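Local coordinates for putative hydrolase (Chloroflexus aurantiacus J-10-fl, PDB 3CMN), which is a putative hydrolase of the zincin-like metallopeptidase family, probably a zinc-dependent peptidase, although its activity and substrate are not established, at residues A[30-35]-A[134-139]; A[36-41]-A[74-79]. All coordinates share one frame; numbering follows the deposited sequence.

Interaction 1 of 2, residues A[30-35]-A[134-139]; sequences LSQWEQ and LAQRVL
The amide end of Gln136 reaches across to the backbone of Leu30, where NE2 lies 2.7 Å from Leu30 O. The hydrogen bond is weak despite its short length, because the N-H points well off the oxygen, with an angle of 118° at the hydrogen. Beyond CG the Gln136 chain is extended (chi2 177°), sending CD outward from the end of helix 120-135. Leu30 and Gln136 meet at about a right angle, and the leucine brings one branch, CD2, to 3.8 Å from NE2. Beside this pair, Ser31 and Ala135 touch through their beta carbons, CB to CB at 3.7 Å, where the two backbones are nearest. The serine hydroxyl is engaged on its own side of the contact: OG sits between the backbone N and carbonyl carbon (chi1 74°), bonds to Leu28 O and receives a weak bond from Trp33 N. Gln32, with positive phi, breaks the helix just beyond. Two helix C-termini are thus joined by a small apolar touch and one weak polar link. A carbonyl at the last turn of a helix lacks some of its usual intrahelical donors, and the glutamine amide supplies a side-chain donor from the neighbouring helix.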
loop_
_atom_site.group_PDB
_atom_site.type_symbol
_atom_site.label_atom_id
_atom_site.label_comp_id
_atom_site.label_asym_id
_atom_site.label_seq_id
_atom_site.Cartn_x
_atom_site.Cartn_y
_atom_site.Cartn_z
ATOM N N LEU A 30 21.285 0.019 9.098
ATOM C CA LEU A 30 20.232 0.464 9.992
ATOM C C LEU A 30 19.095 -0.566 10.050
ATOM O O LEU A 30 18.364 -0.643 11.039
ATOM C CB LEU A 30 19.709 1.827 9.535
ATOM C CG LEU A 30 19.212 2.767 10.642
ATOM C CD1 LEU A 30 19.225 4.197 10.142
ATOM C CD2 LEU A 30 17.812 2.366 11.084
ATOM N N SER A 31 18.951 -1.372 9.000
ATOM C CA SER A 31 17.891 -2.379 8.984
ATOM C C SER A 31 18.133 -3.482 10.024
ATOM O O SER A 31 17.193 -4.137 10.467
ATOM C CB SER A 31 17.768 -3.012 7.594
ATOM O OG SER A 31 18.844 -3.893 7.339
ATOM N N GLN A 32 19.397 -3.676 10.409
ATOM C CA GLN A 32 19.779 -4.695 11.388
ATOM C C GLN A 32 19.234 -6.046 10.944
ATOM O O GLN A 32 18.703 -6.815 11.747
ATOM C CB GLN A 32 19.226 -4.335 12.778
ATOM C CG GLN A 32 19.567 -2.916 13.207
ATOM C CD GLN A 32 19.067 -2.559 14.601
ATOM O OE1 GLN A 32 18.097 -3.133 15.097
ATOM N NE2 GLN A 32 19.717 -1.589 15.229
ATOM N N TRP A 33 19.382 -6.338 9.659
ATOM C CA TRP A 33 18.853 -7.578 9.119
ATOM C C TRP A 33 19.391 -8.829 9.791
ATOM O O TRP A 33 18.655 -9.806 9.949
ATOM C CB TRP A 33 19.087 -7.659 7.602
ATOM C CG TRP A 33 20.521 -7.679 7.196
ATOM C CD1 TRP A 33 21.321 -6.597 6.931
ATOM C CD2 TRP A 33 21.340 -8.840 7.008
ATOM N NE1 TRP A 33 22.582 -7.016 6.588
ATOM C CE2 TRP A 33 22.622 -8.390 6.628
ATOM C CE3 TRP A 33 21.114 -10.220 7.123
ATOM C CZ2 TRP A 33 23.682 -9.274 6.359
ATOM C CZ3 TRP A 33 22.170 -11.101 6.857
ATOM C CH2 TRP A 33 23.436 -10.619 6.478
ATOM N N GLU A 34 20.659 -8.801 10.200
ATOM C CA GLU A 34 21.273 -9.965 10.834
ATOM C C GLU A 34 20.558 -10.410 12.104
ATOM O O GLU A 34 20.568 -11.586 12.444
ATOM C CB GLU A 34 22.749 -9.700 11.160
ATOM C CG GLU A 34 23.578 -9.198 9.984
ATOM C CD GLU A 34 23.574 -7.678 9.867
ATOM O OE1 GLU A 34 22.655 -7.038 10.415
ATOM O OE2 GLU A 34 24.484 -7.122 9.218
ATOM N N GLN A 35 19.925 -9.474 12.802
ATOM C CA GLN A 35 19.227 -9.798 14.044
ATOM C C GLN A 35 17.825 -10.333 13.842
ATOM O O GLN A 35 17.176 -10.751 14.798
ATOM C CB GLN A 35 19.136 -8.570 14.954
ATOM C CG GLN A 35 20.446 -8.135 15.570
ATOM C CD GLN A 35 20.237 -7.217 16.765
ATOM O OE1 GLN A 35 19.967 -7.678 17.883
ATOM N NE2 GLN A 35 20.346 -5.908 16.535
ATOM N N LEU A 134 12.739 1.922 7.294
ATOM C CA LEU A 134 11.539 1.370 6.675
ATOM C C LEU A 134 11.623 -0.152 6.640
ATOM O O LEU A 134 10.625 -0.830 6.853
ATOM C CB LEU A 134 11.371 1.916 5.254
ATOM C CG LEU A 134 10.861 3.357 5.132
ATOM C CD1 LEU A 134 10.862 3.765 3.669
ATOM C CD2 LEU A 134 9.446 3.485 5.734
ATOM N N ALA A 135 12.826 -0.675 6.401
ATOM C CA ALA A 135 13.046 -2.118 6.339
ATOM C C ALA A 135 12.675 -2.888 7.616
ATOM O O ALA A 135 12.398 -4.090 7.562
ATOM C CB ALA A 135 14.493 -2.417 5.953
ATOM N N GLN A 136 12.658 -2.221 8.761
ATOM C CA GLN A 136 12.300 -2.916 9.992
ATOM C C GLN A 136 10.857 -2.706 10.379
ATOM O O GLN A 136 10.421 -3.120 11.449
ATOM C CB GLN A 136 13.188 -2.484 11.153
ATOM C CG GLN A 136 13.817 -1.140 11.034
ATOM C CD GLN A 136 14.608 -0.786 12.273
ATOM O OE1 GLN A 136 14.034 -0.536 13.338
ATOM N NE2 GLN A 136 15.934 -0.775 12.151
ATOM N N ARG A 137 10.106 -2.077 9.488
ATOM C CA ARG A 137 8.718 -1.807 9.769
ATOM C C ARG A 137 7.772 -2.314 8.688
ATOM O O ARG A 137 6.631 -2.674 8.974
ATOM C CB ARG A 137 8.557 -0.308 10.002
ATOM C CG ARG A 137 9.482 0.197 11.115
ATOM C CD ARG A 137 8.913 1.432 11.737
ATOM N NE ARG A 137 7.465 1.283 11.829
ATOM C CZ ARG A 137 6.621 2.255 12.167
ATOM N NH1 ARG A 137 7.069 3.478 12.459
ATOM N NH2 ARG A 137 5.317 2.003 12.194
ATOM N N VAL A 138 8.247 -2.372 7.451
ATOM C CA VAL A 138 7.410 -2.842 6.361
ATOM C C VAL A 138 7.042 -4.310 6.586
ATOM O O VAL A 138 7.859 -5.133 7.024
ATOM C CB VAL A 138 8.114 -2.683 4.990
ATOM C CG1 VAL A 138 9.265 -3.685 4.865
ATOM C CG2 VAL A 138 7.118 -2.878 3.872
ATOM N N LEU A 139 5.792 -4.625 6.286
ATOM C CA LEU A 139 5.279 -5.972 6.461
ATOM C C LEU A 139 5.092 -6.705 5.141
ATOM O O LEU A 139 5.291 -7.911 5.075
ATOM C CB LEU A 139 3.958 -5.919 7.238
ATOM C CG LEU A 139 3.910 -6.021 8.780
ATOM C CD1 LEU A 139 5.208 -5.600 9.449
ATOM C CD2 LEU A 139 2.734 -5.174 9.262
#

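Interaction 2 of 2, residues A[36-41]-A[74-79]; sequences APVDNR and IFVFDR
Ala36 lays its methyl group over the guanidinium of Arg79, CB standing 3.9 Å above the centre of that plane. Farther along, Val38 points CG1 at the beta carbon of Asp78, 3.6 Å away, the two side chains crossing at about a right angle. The other valine branch, CG2, covers a second guanidinium, lying 3.7 Å above the centre of the Arg41 plane. At the edge of that plane, Arg41 NH1 comes within 2.6 Å of Val76 O, but the angle is too poor for a hydrogen bond; its salt bridge goes to Glu81. A water bridges the backbones, donating to Ala36 O and accepting from Arg79 N. In the next shell, Asp78 caps the start of helix 79-92 through Arg80 N and Glu81 N. The Arg79 chain, extended from CG to NE (chi3 -174°), ends at Asn162 OD1, bonded by NE, and at Ser31 O, bonded by NH1. An alanine in place of Arg79 would probably leave Ser31 O and Asn162 OD1 without these donors and open a gap beneath the Ala36 methyl. Ala36 thus covers Arg79 across the contact while Val38 covers Arg41 within its own segment, and apolar packing and one water join the two segments, with no direct hydrogen bond between them.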
loop_
_atom_site.group_PDB
_atom_site.type_symbol
_atom_site.label_atom_id
_atom_site.label_comp_id
_atom_site.label_asym_id
_atom_site.label_seq_id
_atom_site.Cartn_x
_atom_site.Cartn_y
_atom_site.Cartn_z
ATOM N N ALA A 36 17.342 -10.318 12.609
ATOM C CA ALA A 36 15.993 -10.785 12.369
ATOM C C ALA A 36 15.885 -11.718 11.176
ATOM O O ALA A 36 15.157 -11.443 10.225
ATOM C CB ALA A 36 15.061 -9.586 12.198
ATOM N N PRO A 37 16.619 -12.839 11.213
ATOM C CA PRO A 37 16.579 -13.802 10.113
ATOM C C PRO A 37 15.215 -14.468 10.120
ATOM O O PRO A 37 14.557 -14.511 11.161
ATOM C CB PRO A 37 17.690 -14.785 10.480
ATOM C CG PRO A 37 17.593 -14.817 11.969
ATOM C CD PRO A 37 17.461 -13.341 12.313
ATOM N N VAL A 38 14.770 -14.976 8.976
ATOM C CA VAL A 38 13.480 -15.640 8.968
ATOM C C VAL A 38 13.695 -17.065 9.482
ATOM O O VAL A 38 14.676 -17.739 9.127
ATOM C CB VAL A 38 12.812 -15.680 7.540
ATOM C CG1 VAL A 38 13.477 -14.674 6.610
ATOM C CG2 VAL A 38 12.858 -17.090 6.960
ATOM N N ASP A 39 12.793 -17.506 10.349
ATOM C CA ASP A 39 12.865 -18.859 10.878
ATOM C C ASP A 39 11.902 -19.694 10.054
ATOM O O ASP A 39 10.834 -19.215 9.675
ATOM C CB ASP A 39 12.436 -18.908 12.344
ATOM C CG ASP A 39 13.423 -18.234 13.267
ATOM O OD1 ASP A 39 14.625 -18.576 13.207
ATOM O OD2 ASP A 39 12.992 -17.368 14.059
ATOM N N ASN A 40 12.290 -20.934 9.771
ATOM C CA ASN A 40 11.451 -21.853 9.005
ATOM C C ASN A 40 10.833 -21.233 7.770
ATOM O O ASN A 40 9.615 -21.063 7.687
ATOM C CB ASN A 40 10.342 -22.407 9.895
ATOM C CG ASN A 40 10.878 -23.273 10.992
ATOM O OD1 ASN A 40 11.459 -24.331 10.727
ATOM N ND2 ASN A 40 10.706 -22.832 12.237
ATOM N N ARG A 41 11.683 -20.900 6.810
ATOM C CA ARG A 41 11.224 -20.304 5.571
ATOM C C ARG A 41 10.326 -21.316 4.884
ATOM O O ARG A 41 9.272 -20.971 4.351
ATOM C CB ARG A 41 12.410 -19.966 4.669
ATOM C CG ARG A 41 12.019 -19.201 3.418
ATOM C CD ARG A 41 13.218 -18.897 2.552
ATOM N NE ARG A 41 14.258 -18.201 3.300
ATOM C CZ ARG A 41 14.323 -16.887 3.473
ATOM N NH1 ARG A 41 13.406 -16.093 2.949
ATOM N NH2 ARG A 41 15.314 -16.372 4.180
ATOM N N ILE A 74 5.347 -16.598 -4.464
ATOM C CA ILE A 74 5.302 -15.853 -3.220
ATOM C C ILE A 74 6.697 -15.868 -2.631
ATOM O O ILE A 74 7.400 -16.880 -2.683
ATOM C CB ILE A 74 4.280 -16.448 -2.189
ATOM C CG1 ILE A 74 4.547 -17.935 -1.958
ATOM C CG2 ILE A 74 2.848 -16.215 -2.669
ATOM C CD1 ILE A 74 5.561 -18.208 -0.870
ATOM N N PHE A 75 7.114 -14.735 -2.092
ATOM C CA PHE A 75 8.430 -14.665 -1.495
ATOM C C PHE A 75 8.330 -14.278 -0.021
ATOM O O PHE A 75 7.594 -13.368 0.344
ATOM C CB PHE A 75 9.292 -13.633 -2.227
ATOM C CG PHE A 75 9.237 -13.729 -3.733
ATOM C CD1 PHE A 75 8.533 -12.782 -4.478
ATOM C CD2 PHE A 75 9.910 -14.746 -4.408
ATOM C CE1 PHE A 75 8.499 -12.839 -5.885
ATOM C CE2 PHE A 75 9.883 -14.819 -5.809
ATOM C CZ PHE A 75 9.174 -13.858 -6.548
ATOM N N VAL A 76 9.062 -15.000 0.821
ATOM C CA VAL A 76 9.133 -14.721 2.249
ATOM C C VAL A 76 10.465 -13.969 2.341
ATOM O O VAL A 76 11.522 -14.545 2.077
ATOM C CB VAL A 76 9.214 -16.044 3.083
ATOM C CG1 VAL A 76 9.312 -15.739 4.568
ATOM C CG2 VAL A 76 7.994 -16.904 2.810
ATOM N N PHE A 77 10.418 -12.685 2.678
ATOM C CA PHE A 77 11.631 -11.876 2.774
ATOM C C PHE A 77 12.076 -11.616 4.208
ATOM O O PHE A 77 11.276 -11.641 5.140
ATOM C CB PHE A 77 11.426 -10.478 2.146
ATOM C CG PHE A 77 11.408 -10.435 0.630
ATOM C CD1 PHE A 77 11.049 -9.246 -0.012
ATOM C CD2 PHE A 77 11.755 -11.534 -0.147
ATOM C CE1 PHE A 77 11.030 -9.139 -1.397
ATOM C CE2 PHE A 77 11.742 -11.449 -1.542
ATOM C CZ PHE A 77 11.376 -10.241 -2.173
ATOM N N ASP A 78 13.373 -11.356 4.362
ATOM C CA ASP A 78 13.925 -10.943 5.647
ATOM C C ASP A 78 14.169 -9.473 5.274
ATOM O O ASP A 78 13.853 -9.066 4.147
ATOM C CB ASP A 78 15.249 -11.641 5.971
ATOM C CG ASP A 78 16.393 -11.142 5.121
ATOM O OD1 ASP A 78 16.419 -11.452 3.921
ATOM O OD2 ASP A 78 17.270 -10.421 5.649
ATOM N N ARG A 79 14.730 -8.680 6.180
ATOM C CA ARG A 79 14.950 -7.262 5.892
ATOM C C ARG A 79 15.982 -7.001 4.800
ATOM O O ARG A 79 15.863 -6.039 4.048
ATOM C CB ARG A 79 15.341 -6.521 7.173
ATOM C CG ARG A 79 14.241 -6.542 8.221
ATOM C CD ARG A 79 14.679 -5.898 9.512
ATOM N NE ARG A 79 13.660 -6.063 10.542
ATOM C CZ ARG A 79 13.886 -5.915 11.842
ATOM N NH1 ARG A 79 15.100 -5.601 12.265
ATOM N NH2 ARG A 79 12.904 -6.086 12.708
HETATM O O HOH W 1 15.907 -9.553 8.505
#

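Overall arrangement
From the N terminus, helix 20-31 runs into segment 30-35, the first half of interaction 1, and the chain passes directly into 36-41, the first half of interaction 2. After helix 41-63 it returns as strand 73-76 and segment 74-79, closing the shorter loop. Helices 79-92, 95-102 and 120-135 follow before 134-139 closes the longer one, so interaction 2 is nested within interaction 1. Their centres lie about 12 Å apart, and Arg79 joins them, packing against Ala135 and Gln136 as well. Together they tie the ends of helices 20-31 and 120-135 to the strand-to-helix turn that leads into helix 79-92.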